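Local coordinates for protein ferredoxin-NADP reductase (Neisseria gonorrhoeae MIA_2011_03-10, PDB 5TR9) that binds FAD and probably transfers electrons between NADP(H) and ferredoxin or a similar small redox protein, as its family does, at residues F185-P189 and A217-K221; P114-G120 and E143-D149; I37-Y43 and I102-A108. The contacts are given in a common frame with arbitrary orientation. Where two conformers were deposited one is given. Residues are numbered along the deposited sequence.

Contact 1: F185-P189 and A217-K221; sequences FRFVP and ALHTK
Residues 185-189 are extended, with phi between about -81° and -124° and psi between 106° and 143°, and belong to strand 185-191. Facing them, 217-221 contain the end of helix 213-218: A217 and L218 close the last turn, H219 turns to positive phi (55/36) in a Schellman motif, and T220 and K221 leave in extended conformation. The nearest CA pairs are R186 with L218 at 6.6 Å and V188 with A217 at 7.2 Å, so two alternate strand residues, both with CA-to-CB toward the helix end, meet it. This illustrates how a Rossmann-like NAD-binding domain packs a helix end on its parallel sheet: strand 185-191 lies next to strand 150-157, to which R186 and V188 are bonded through the backbone, while F187 turns to helix 166-173 on the other face. L218 (m, t) places CD2 3.7 Å from V188 CG2 and 3.7 Å from R186 CB; V188, with chi1 t, also brings CG2 to 4.1 Å from A217 CB. R186 (m, p, t, chi4 -92°) runs past this apolar patch, and its NH1 donates a 2.8 Å hydrogen bond to T220 OG1 (chi1 m), which sits at the guanidinium edge. L218 O lies over a face of the same group, 3.3 Å from R186 NH1 but at an angle too poor for a hydrogen bond. R186 NH1 has a second acceptor in N152 OD1 of strand 150-157.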
loop_
_atom_site.group_PDB
_atom_site.type_symbol
_atom_site.label_atom_id
_atom_site.label_comp_id
_atom_site.label_asym_id
_atom_site.label_seq_id
_atom_site.Cartn_x
_atom_site.Cartn_y
_atom_site.Cartn_z
ATOM N N PHE A 185 -0.525 2.478 17.207
ATOM C CA PHE A 185 -0.092 2.068 15.884
ATOM C C PHE A 185 1.083 1.117 16.054
ATOM O O PHE A 185 1.981 1.387 16.858
ATOM C CB PHE A 185 0.325 3.263 15.023
ATOM C CG PHE A 185 1.033 2.861 13.765
ATOM C CD1 PHE A 185 0.332 2.283 12.719
ATOM C CD2 PHE A 185 2.407 3.021 13.636
ATOM C CE1 PHE A 185 0.985 1.879 11.560
ATOM C CE2 PHE A 185 3.062 2.631 12.475
ATOM C CZ PHE A 185 2.347 2.059 11.434
ATOM N N ARG A 186 1.052 -0.007 15.342
ATOM C CA ARG A 186 2.119 -0.997 15.372
ATOM C C ARG A 186 2.642 -1.212 13.962
ATOM O O ARG A 186 1.856 -1.364 13.020
ATOM C CB ARG A 186 1.642 -2.343 15.936
ATOM C CG ARG A 186 1.294 -2.357 17.421
ATOM C CD ARG A 186 -0.017 -1.639 17.726
ATOM N NE ARG A 186 -0.501 -1.980 19.064
ATOM C CZ ARG A 186 -1.332 -2.985 19.317
ATOM N NH1 ARG A 186 -1.786 -3.741 18.317
ATOM N NH2 ARG A 186 -1.709 -3.233 20.567
ATOM N N PHE A 187 3.963 -1.250 13.819
ATOM C CA PHE A 187 4.599 -1.578 12.551
ATOM C C PHE A 187 5.479 -2.806 12.730
ATOM O O PHE A 187 6.315 -2.848 13.639
ATOM C CB PHE A 187 5.435 -0.397 12.035
ATOM C CG PHE A 187 6.230 -0.716 10.798
ATOM C CD1 PHE A 187 5.589 -1.050 9.612
ATOM C CD2 PHE A 187 7.615 -0.692 10.827
ATOM C CE1 PHE A 187 6.319 -1.344 8.456
ATOM C CE2 PHE A 187 8.348 -0.980 9.676
ATOM C CZ PHE A 187 7.700 -1.308 8.500
ATOM N N VAL A 188 5.293 -3.792 11.860
ATOM C CA VAL A 188 6.067 -5.031 11.902
ATOM C C VAL A 188 6.735 -5.232 10.548
ATOM O O VAL A 188 6.057 -5.577 9.569
ATOM C CB VAL A 188 5.176 -6.231 12.249
ATOM C CG1 VAL A 188 6.001 -7.513 12.260
ATOM C CG2 VAL A 188 4.499 -6.013 13.606
ATOM N N PRO A 189 8.045 -5.024 10.432
ATOM C CA PRO A 189 8.723 -5.344 9.174
ATOM C C PRO A 189 9.011 -6.834 9.096
ATOM O O PRO A 189 9.331 -7.475 10.100
ATOM C CB PRO A 189 10.019 -4.527 9.253
ATOM C CG PRO A 189 10.306 -4.417 10.719
ATOM C CD PRO A 189 8.954 -4.423 11.429
ATOM N N ALA A 217 3.613 -10.602 17.632
ATOM C CA ALA A 217 4.355 -9.366 17.395
ATOM C C ALA A 217 3.505 -8.135 17.682
ATOM O O ALA A 217 4.033 -7.098 18.105
ATOM C CB ALA A 217 4.874 -9.328 15.956
ATOM N N LEU A 218 2.190 -8.233 17.466
ATOM C CA LEU A 218 1.268 -7.130 17.709
ATOM C C LEU A 218 0.795 -7.050 19.151
ATOM O O LEU A 218 0.221 -6.024 19.532
ATOM C CB LEU A 218 0.045 -7.247 16.796
ATOM C CG LEU A 218 0.350 -7.171 15.296
ATOM C CD1 LEU A 218 -0.930 -7.309 14.472
ATOM C CD2 LEU A 218 1.066 -5.853 14.932
ATOM N N HIS A 219 1.003 -8.099 19.949
ATOM C CA HIS A 219 0.517 -8.150 21.331
ATOM C C HIS A 219 -0.987 -7.900 21.388
ATOM O O HIS A 219 -1.498 -7.271 22.317
ATOM C CB HIS A 219 1.265 -7.162 22.224
ATOM C CG HIS A 219 2.753 -7.304 22.159
ATOM N ND1 HIS A 219 3.433 -8.304 22.821
ATOM C CD2 HIS A 219 3.691 -6.575 21.509
ATOM C CE1 HIS A 219 4.728 -8.182 22.585
ATOM N NE2 HIS A 219 4.911 -7.142 21.792
ATOM N N THR A 220 -1.695 -8.400 20.378
ATOM C CA THR A 220 -3.138 -8.241 20.242
ATOM C C THR A 220 -3.694 -9.547 19.705
ATOM O O THR A 220 -3.293 -9.983 18.622
ATOM C CB THR A 220 -3.485 -7.091 19.284
ATOM O OG1 THR A 220 -2.912 -5.868 19.761
ATOM C CG2 THR A 220 -4.995 -6.928 19.161
ATOM N N LYS A 221 -4.603 -10.171 20.452
ATOM C CA LYS A 221 -5.255 -11.375 19.954
ATOM C C LYS A 221 -6.097 -11.034 18.731
ATOM O O LYS A 221 -6.851 -10.055 18.735
ATOM C CB LYS A 221 -6.124 -12.006 21.041
#

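Contact 2: P114-G120 and E143-D149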
loop_
_atom_site.group_PDB
_atom_site.type_symbol
_atom_site.label_atom_id
_atom_site.label_comp_id
_atom_site.label_asym_id
_atom_site.label_seq_id
_atom_site.Cartn_x
_atom_site.Cartn_y
_atom_site.Cartn_z
ATOM N N PRO A 114 -10.990 1.433 4.193
ATOM C CA PRO A 114 -11.095 0.866 5.550
ATOM C C PRO A 114 -12.305 1.333 6.333
ATOM O O PRO A 114 -12.733 0.615 7.245
ATOM C CB PRO A 114 -9.793 1.319 6.228
ATOM C CG PRO A 114 -9.304 2.463 5.408
ATOM C CD PRO A 114 -9.770 2.237 4.008
ATOM N N GLU A 115 -12.877 2.492 6.013
ATOM C CA GLU A 115 -14.027 2.963 6.786
ATOM C C GLU A 115 -15.301 2.209 6.470
ATOM O O GLU A 115 -16.324 2.455 7.121
ATOM C CB GLU A 115 -14.204 4.461 6.567
ATOM C CG GLU A 115 -13.038 5.194 7.223
ATOM C CD GLU A 115 -12.951 6.662 6.908
ATOM O OE1 GLU A 115 -13.953 7.303 6.539
ATOM O OE2 GLU A 115 -11.825 7.181 7.045
ATOM N N ARG A 116 -15.259 1.279 5.516
ATOM C CA ARG A 116 -16.344 0.325 5.338
ATOM C C ARG A 116 -16.353 -0.759 6.412
ATOM O O ARG A 116 -17.351 -1.475 6.537
ATOM C CB ARG A 116 -16.241 -0.308 3.953
ATOM C CG ARG A 116 -16.545 0.678 2.833
ATOM C CD ARG A 116 -16.371 0.012 1.482
ATOM N NE ARG A 116 -16.934 0.835 0.420
ATOM C CZ ARG A 116 -17.042 0.439 -0.844
ATOM N NH1 ARG A 116 -16.620 -0.770 -1.201
ATOM N NH2 ARG A 116 -17.571 1.250 -1.750
ATOM N N PHE A 117 -15.259 -0.911 7.169
ATOM C CA PHE A 117 -15.230 -1.710 8.385
ATOM C C PHE A 117 -15.749 -0.866 9.555
ATOM O O PHE A 117 -15.520 0.351 9.594
ATOM C CB PHE A 117 -13.802 -2.153 8.705
ATOM C CG PHE A 117 -13.242 -3.234 7.807
ATOM C CD1 PHE A 117 -13.966 -4.387 7.507
ATOM C CD2 PHE A 117 -11.942 -3.108 7.316
ATOM C CE1 PHE A 117 -13.412 -5.401 6.703
ATOM C CE2 PHE A 117 -11.379 -4.120 6.519
ATOM C CZ PHE A 117 -12.112 -5.252 6.215
ATOM N N PRO A 118 -16.418 -1.480 10.533
ATOM C CA PRO A 118 -16.994 -0.693 11.633
ATOM C C PRO A 118 -15.937 -0.190 12.599
ATOM O O PRO A 118 -14.894 -0.820 12.813
ATOM C CB PRO A 118 -17.942 -1.672 12.334
ATOM C CG PRO A 118 -17.435 -3.026 11.961
ATOM C CD PRO A 118 -16.817 -2.903 10.597
ATOM N N ASP A 119 -16.230 0.964 13.191
ATOM C CA ASP A 119 -15.373 1.524 14.230
ATOM C C ASP A 119 -15.158 0.529 15.369
ATOM O O ASP A 119 -16.044 -0.253 15.720
ATOM C CB ASP A 119 -16.004 2.792 14.818
ATOM C CG ASP A 119 -15.997 3.967 13.867
ATOM O OD1 ASP A 119 -15.469 3.848 12.740
ATOM O OD2 ASP A 119 -16.546 5.020 14.283
ATOM N N GLY A 120 -13.981 0.612 15.996
ATOM C CA GLY A 120 -13.729 -0.118 17.220
ATOM C C GLY A 120 -12.995 -1.427 17.037
ATOM O O GLY A 120 -12.603 -2.045 18.038
ATOM N N GLU A 143 -8.529 10.260 11.039
ATOM C CA GLU A 143 -9.623 9.537 11.676
ATOM C C GLU A 143 -9.386 8.036 11.751
ATOM O O GLU A 143 -10.119 7.351 12.470
ATOM C CB GLU A 143 -10.949 9.809 10.956
ATOM C CG GLU A 143 -11.138 9.095 9.637
ATOM C CD GLU A 143 -10.532 9.829 8.448
ATOM O OE1 GLU A 143 -10.850 9.449 7.301
ATOM O OE2 GLU A 143 -9.738 10.768 8.637
ATOM N N ILE A 144 -8.384 7.504 11.051
ATOM C CA ILE A 144 -8.176 6.057 11.070
ATOM C C ILE A 144 -7.718 5.590 12.451
ATOM O O ILE A 144 -8.259 4.625 13.002
ATOM C CB ILE A 144 -7.192 5.641 9.962
ATOM C CG1 ILE A 144 -7.879 5.725 8.591
ATOM C CG2 ILE A 144 -6.669 4.215 10.195
ATOM C CD1 ILE A 144 -9.004 4.702 8.394
ATOM N N ARG A 145 -6.737 6.272 13.053
ATOM C CA ARG A 145 -6.350 5.879 14.406
ATOM C C ARG A 145 -7.401 6.250 15.445
ATOM O O ARG A 145 -7.403 5.674 16.537
ATOM C CB ARG A 145 -4.989 6.481 14.772
ATOM C CG ARG A 145 -3.836 5.805 14.026
ATOM C CD ARG A 145 -2.477 6.345 14.444
ATOM N NE ARG A 145 -2.133 5.984 15.816
ATOM C CZ ARG A 145 -1.010 6.358 16.418
ATOM N NH1 ARG A 145 -0.132 7.105 15.764
ATOM N NH2 ARG A 145 -0.764 5.984 17.665
ATOM N N GLN A 146 -8.298 7.195 15.140
ATOM C CA GLN A 146 -9.395 7.486 16.055
ATOM C C GLN A 146 -10.456 6.393 16.013
ATOM O O GLN A 146 -10.946 5.951 17.060
ATOM C CB GLN A 146 -10.014 8.842 15.712
ATOM C CG GLN A 146 -11.070 9.337 16.707
ATOM C CD GLN A 146 -12.488 8.888 16.359
ATOM O OE1 GLN A 146 -13.081 8.064 17.059
ATOM N NE2 GLN A 146 -13.037 9.438 15.280
ATOM N N ARG A 147 -10.815 5.939 14.812
ATOM C CA ARG A 147 -11.954 5.039 14.616
ATOM C C ARG A 147 -11.641 3.614 15.058
ATOM O O ARG A 147 -12.490 2.930 15.645
ATOM C CB ARG A 147 -12.362 5.032 13.141
ATOM C CG ARG A 147 -13.039 6.300 12.635
ATOM C CD ARG A 147 -13.586 6.062 11.230
ATOM N NE ARG A 147 -14.399 7.170 10.741
ATOM C CZ ARG A 147 -15.344 7.046 9.815
ATOM N NH1 ARG A 147 -15.612 5.854 9.284
ATOM N NH2 ARG A 147 -16.029 8.110 9.426
ATOM N N PHE A 148 -10.441 3.143 14.756
ATOM C CA PHE A 148 -10.058 1.769 15.047
ATOM C C PHE A 148 -9.284 1.707 16.359
ATOM O O PHE A 148 -8.566 2.648 16.716
ATOM C CB PHE A 148 -9.262 1.182 13.877
ATOM C CG PHE A 148 -10.094 1.063 12.625
ATOM C CD1 PHE A 148 -11.015 0.032 12.506
ATOM C CD2 PHE A 148 -10.026 2.012 11.621
ATOM C CE1 PHE A 148 -11.829 -0.077 11.395
ATOM C CE2 PHE A 148 -10.845 1.916 10.498
ATOM C CZ PHE A 148 -11.743 0.866 10.387
ATOM N N ASP A 149 -9.482 0.615 17.103
ATOM C CA ASP A 149 -8.867 0.496 18.423
ATOM C C ASP A 149 -7.349 0.374 18.329
ATOM O O ASP A 149 -6.620 0.919 19.172
ATOM C CB ASP A 149 -9.459 -0.695 19.168
ATOM C CG ASP A 149 -10.747 -0.339 19.905
ATOM O OD1 ASP A 149 -11.308 0.767 19.680
ATOM O OD2 ASP A 149 -11.197 -1.174 20.720
HETATM O O HOH W 1 -15.223 3.025 10.175
HETATM O O HOH W 2 -15.198 6.252 16.462
#
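In the NAD-binding domain, the C-terminal end of helix 142-147 packs against the loop that leads into strand 122-128. The central bond is G120 N to R147 O, 2.8 Å, which uses a carbonyl of the last helical turn. G120, at phi 97°, adopts a conformation that suits glycine. Beneath it, F148 lies among the loop residues: its CE1 is 3.9 Å from F117 CB, and its CZ is 3.3 Å from P114 O, which lies near the ring plane. P114 CG adds a 3.7 Å contact with I144 CD1. L123 of strand 122-128 touches both F117 and F148, joining this apolar layer to the sheet. Nearer the surface, the R147 guanidinium has E115 OE1 over one face, 3.5 Å from NH1, and a longer salt bridge from NH1 to D119 OD1, 4.0 Å. Water 1 accepts from R147 NH1 (3.0 Å) and lies 2.7 Å from D119 OD1 and 2.8 Å from F117 O. E115 OE2 and E143 OE1 approach to 2.5 Å, so one acid probably holds a proton. R147 therefore meets the carboxylates of E115 and D119 by charge alone, no N-H aiming at either, and water 1 bridges it to that of D119 only.

Contact 3: I37-Y43 and I102-A108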
loop_
_atom_site.group_PDB
_atom_site.type_symbol
_atom_site.label_atom_id
_atom_site.label_comp_id
_atom_site.label_asym_id
_atom_site.label_seq_id
_atom_site.Cartn_x
_atom_site.Cartn_y
_atom_site.Cartn_z
ATOM N N ILE A 37 3.911 14.508 -8.299
ATOM C CA ILE A 37 3.429 15.198 -9.485
ATOM C C ILE A 37 2.451 16.281 -9.048
ATOM O O ILE A 37 1.906 16.254 -7.938
ATOM C CB ILE A 37 2.760 14.237 -10.493
ATOM C CG1 ILE A 37 1.411 13.740 -9.957
ATOM C CG2 ILE A 37 3.662 13.030 -10.797
ATOM C CD1 ILE A 37 0.661 12.863 -10.957
ATOM N N SER A 38 2.246 17.258 -9.929
ATOM C CA SER A 38 1.260 18.294 -9.644
ATOM C C SER A 38 -0.138 17.688 -9.581
ATOM O O SER A 38 -0.445 16.690 -10.251
ATOM C CB SER A 38 1.320 19.413 -10.690
ATOM O OG SER A 38 1.202 18.919 -12.016
ATOM N N ARG A 39 -0.973 18.287 -8.736
ATOM C CA ARG A 39 -2.311 17.783 -8.443
ATOM C C ARG A 39 -3.329 18.826 -8.865
ATOM O O ARG A 39 -3.345 19.934 -8.295
ATOM C CB ARG A 39 -2.472 17.468 -6.953
ATOM C CG ARG A 39 -3.856 16.940 -6.632
ATOM C CD ARG A 39 -4.025 16.674 -5.154
ATOM N NE ARG A 39 -5.348 16.117 -4.897
ATOM C CZ ARG A 39 -5.728 15.669 -3.713
ATOM N NH1 ARG A 39 -4.882 15.746 -2.700
ATOM N NH2 ARG A 39 -6.947 15.163 -3.544
ATOM N N PRO A 40 -4.186 18.545 -9.841
ATOM C CA PRO A 40 -5.210 19.525 -10.194
ATOM C C PRO A 40 -6.208 19.689 -9.065
ATOM O O PRO A 40 -6.442 18.778 -8.263
ATOM C CB PRO A 40 -5.863 18.941 -11.454
ATOM C CG PRO A 40 -5.512 17.530 -11.482
ATOM C CD PRO A 40 -4.245 17.341 -10.687
ATOM N N GLU A 41 -6.769 20.898 -9.003
ATOM C CA GLU A 41 -7.752 21.252 -7.992
ATOM C C GLU A 41 -8.914 20.273 -7.969
ATOM O O GLU A 41 -9.470 19.990 -6.903
ATOM C CB GLU A 41 -8.246 22.672 -8.278
ATOM C CG GLU A 41 -8.861 23.410 -7.123
ATOM C CD GLU A 41 -9.238 24.836 -7.503
ATOM O OE1 GLU A 41 -10.320 25.037 -8.099
ATOM O OE2 GLU A 41 -8.439 25.754 -7.223
ATOM N N SER A 42 -9.281 19.731 -9.127
ATOM C CA SER A 42 -10.446 18.867 -9.255
ATOM C C SER A 42 -10.169 17.405 -8.926
ATOM O O SER A 42 -11.111 16.607 -8.932
ATOM C CB SER A 42 -11.007 18.953 -10.675
ATOM O OG SER A 42 -10.068 18.452 -11.609
ATOM N N TYR A 43 -8.924 17.015 -8.652
ATOM C CA TYR A 43 -8.621 15.590 -8.490
ATOM C C TYR A 43 -8.932 15.144 -7.067
ATOM O O TYR A 43 -8.238 15.534 -6.122
ATOM C CB TYR A 43 -7.164 15.289 -8.822
ATOM C CG TYR A 43 -6.878 13.804 -8.905
ATOM C CD1 TYR A 43 -7.190 13.083 -10.053
ATOM C CD2 TYR A 43 -6.299 13.124 -7.841
ATOM C CE1 TYR A 43 -6.939 11.723 -10.139
ATOM C CE2 TYR A 43 -6.038 11.747 -7.913
ATOM C CZ TYR A 43 -6.351 11.058 -9.075
ATOM O OH TYR A 43 -6.098 9.703 -9.162
ATOM N N ILE A 102 3.594 14.345 -17.321
ATOM C CA ILE A 102 3.015 13.047 -17.015
ATOM C C ILE A 102 1.504 13.223 -17.038
ATOM O O ILE A 102 0.984 14.295 -16.710
ATOM C CB ILE A 102 3.527 12.493 -15.660
ATOM C CG1 ILE A 102 3.066 11.043 -15.438
ATOM C CG2 ILE A 102 3.084 13.386 -14.483
ATOM C CD1 ILE A 102 3.836 10.325 -14.323
ATOM N N LEU A 103 0.800 12.185 -17.482
ATOM C CA LEU A 103 -0.646 12.243 -17.662
ATOM C C LEU A 103 -1.335 11.606 -16.464
ATOM O O LEU A 103 -0.908 10.552 -15.986
ATOM C CB LEU A 103 -1.066 11.521 -18.943
ATOM C CG LEU A 103 -0.284 11.888 -20.207
ATOM C CD1 LEU A 103 -0.881 11.160 -21.394
ATOM C CD2 LEU A 103 -0.304 13.383 -20.420
ATOM N N LEU A 104 -2.402 12.253 -15.983
ATOM C CA LEU A 104 -3.150 11.797 -14.812
ATOM C C LEU A 104 -4.599 11.558 -15.216
ATOM O O LEU A 104 -5.323 12.507 -15.527
ATOM C CB LEU A 104 -3.063 12.827 -13.683
ATOM C CG LEU A 104 -3.886 12.554 -12.421
ATOM C CD1 LEU A 104 -3.402 11.298 -11.710
ATOM C CD2 LEU A 104 -3.813 13.769 -11.512
ATOM N N ASP A 105 -5.026 10.296 -15.205
ATOM C CA ASP A 105 -6.433 9.988 -15.440
ATOM C C ASP A 105 -7.283 10.723 -14.412
ATOM O O ASP A 105 -6.911 10.818 -13.241
ATOM C CB ASP A 105 -6.653 8.473 -15.350
ATOM C CG ASP A 105 -8.039 8.049 -15.783
ATOM O OD1 ASP A 105 -9.028 8.404 -15.112
ATOM O OD2 ASP A 105 -8.145 7.358 -16.820
ATOM N N LYS A 106 -8.415 11.277 -14.860
ATOM C CA LYS A 106 -9.226 12.112 -13.975
ATOM C C LYS A 106 -9.885 11.317 -12.850
ATOM O O LYS A 106 -10.333 11.916 -11.865
ATOM C CB LYS A 106 -10.291 12.866 -14.780
ATOM C CG LYS A 106 -9.717 13.980 -15.641
ATOM C CD LYS A 106 -10.793 14.734 -16.400
ATOM C CE LYS A 106 -10.165 15.854 -17.210
ATOM N NZ LYS A 106 -11.167 16.539 -18.079
ATOM N N ASN A 107 -9.944 9.993 -12.955
ATOM C CA ASN A 107 -10.663 9.175 -11.989
ATOM C C ASN A 107 -9.695 8.336 -11.166
ATOM O O ASN A 107 -8.795 7.693 -11.722
ATOM C CB ASN A 107 -11.664 8.260 -12.687
ATOM C CG ASN A 107 -12.463 7.418 -11.706
ATOM O OD1 ASN A 107 -13.242 7.946 -10.908
ATOM N ND2 ASN A 107 -12.272 6.101 -11.762
ATOM N N ALA A 108 -9.888 8.338 -9.851
ATOM C CA ALA A 108 -9.232 7.396 -8.959
ATOM C C ALA A 108 -10.177 6.240 -8.663
ATOM O O ALA A 108 -11.399 6.412 -8.609
ATOM C CB ALA A 108 -8.796 8.075 -7.654
HETATM O O HOH W 3 -10.796 14.700 -11.592
HETATM O O HOH W 4 -11.290 13.364 -9.464
HETATM O O HOH W 5 -6.178 8.710 -11.735
#
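The ring of Y43 lies against L104, whose CD2 sits over its face, 4.0 Å from the centroid and 21° off the normal, a CH-pi contact. L104 CD2 also approaches P40 CD at 3.7 Å, so this methyl touches both the proline and the ring. Farther along, I37 CG2 meets I102 CG2 at 3.7 Å. Polar atoms gather at the ring's rim. D105 O lies near the ring plane, 3.2 Å from Y43 CE1, and water 5 accepts from Y43 OH (2.8 Å) and donates to D105 O (2.7 Å) and N107 O (2.8 Å); that hydroxyl is further hydrogen-bonded to S51 OG. P40 to Y43 form a type I turn closed by Y43 N to P40 O, 3.1 Å, while R39 NE and NH2 reach Y43 O at 3.2 and 2.9 Å. D105 OD1 accepts from N107 N at 2.8 Å in an Asx turn. Strands 32-38 and 101-105 are not neighbours in their sheet, since strand 17-27 runs between them; their side chains meet across the interior, with L53 and L77 beside them. Such packing is characteristic of the antiparallel beta-barrel of the FAD-binding domain in the ferredoxin reductase family.

How the contacts relate
The three contacts follow one another along the chain, each loop closing before the next begins, so none nests or crosses. From the N terminus, contact 3 first joins the ends of strands 32-38 and 101-105 and closes 58 intervening residues. Contact 2 then ties the loop before strand 122-128 to the end of helix 142-147. Contact 1 follows, linking strand 185-191 to the end of helix 213-218. Contacts 1 and 2 touch, F185 N lying 3.5 Å from R145 NH2, whereas contacts 1 and 3 have centres 35 Å apart, on opposite sides of the chain's centre. Contact 3 thus lies in the FAD-binding domain, contacts 1 and 2 at helix ends of the NAD-binding domain.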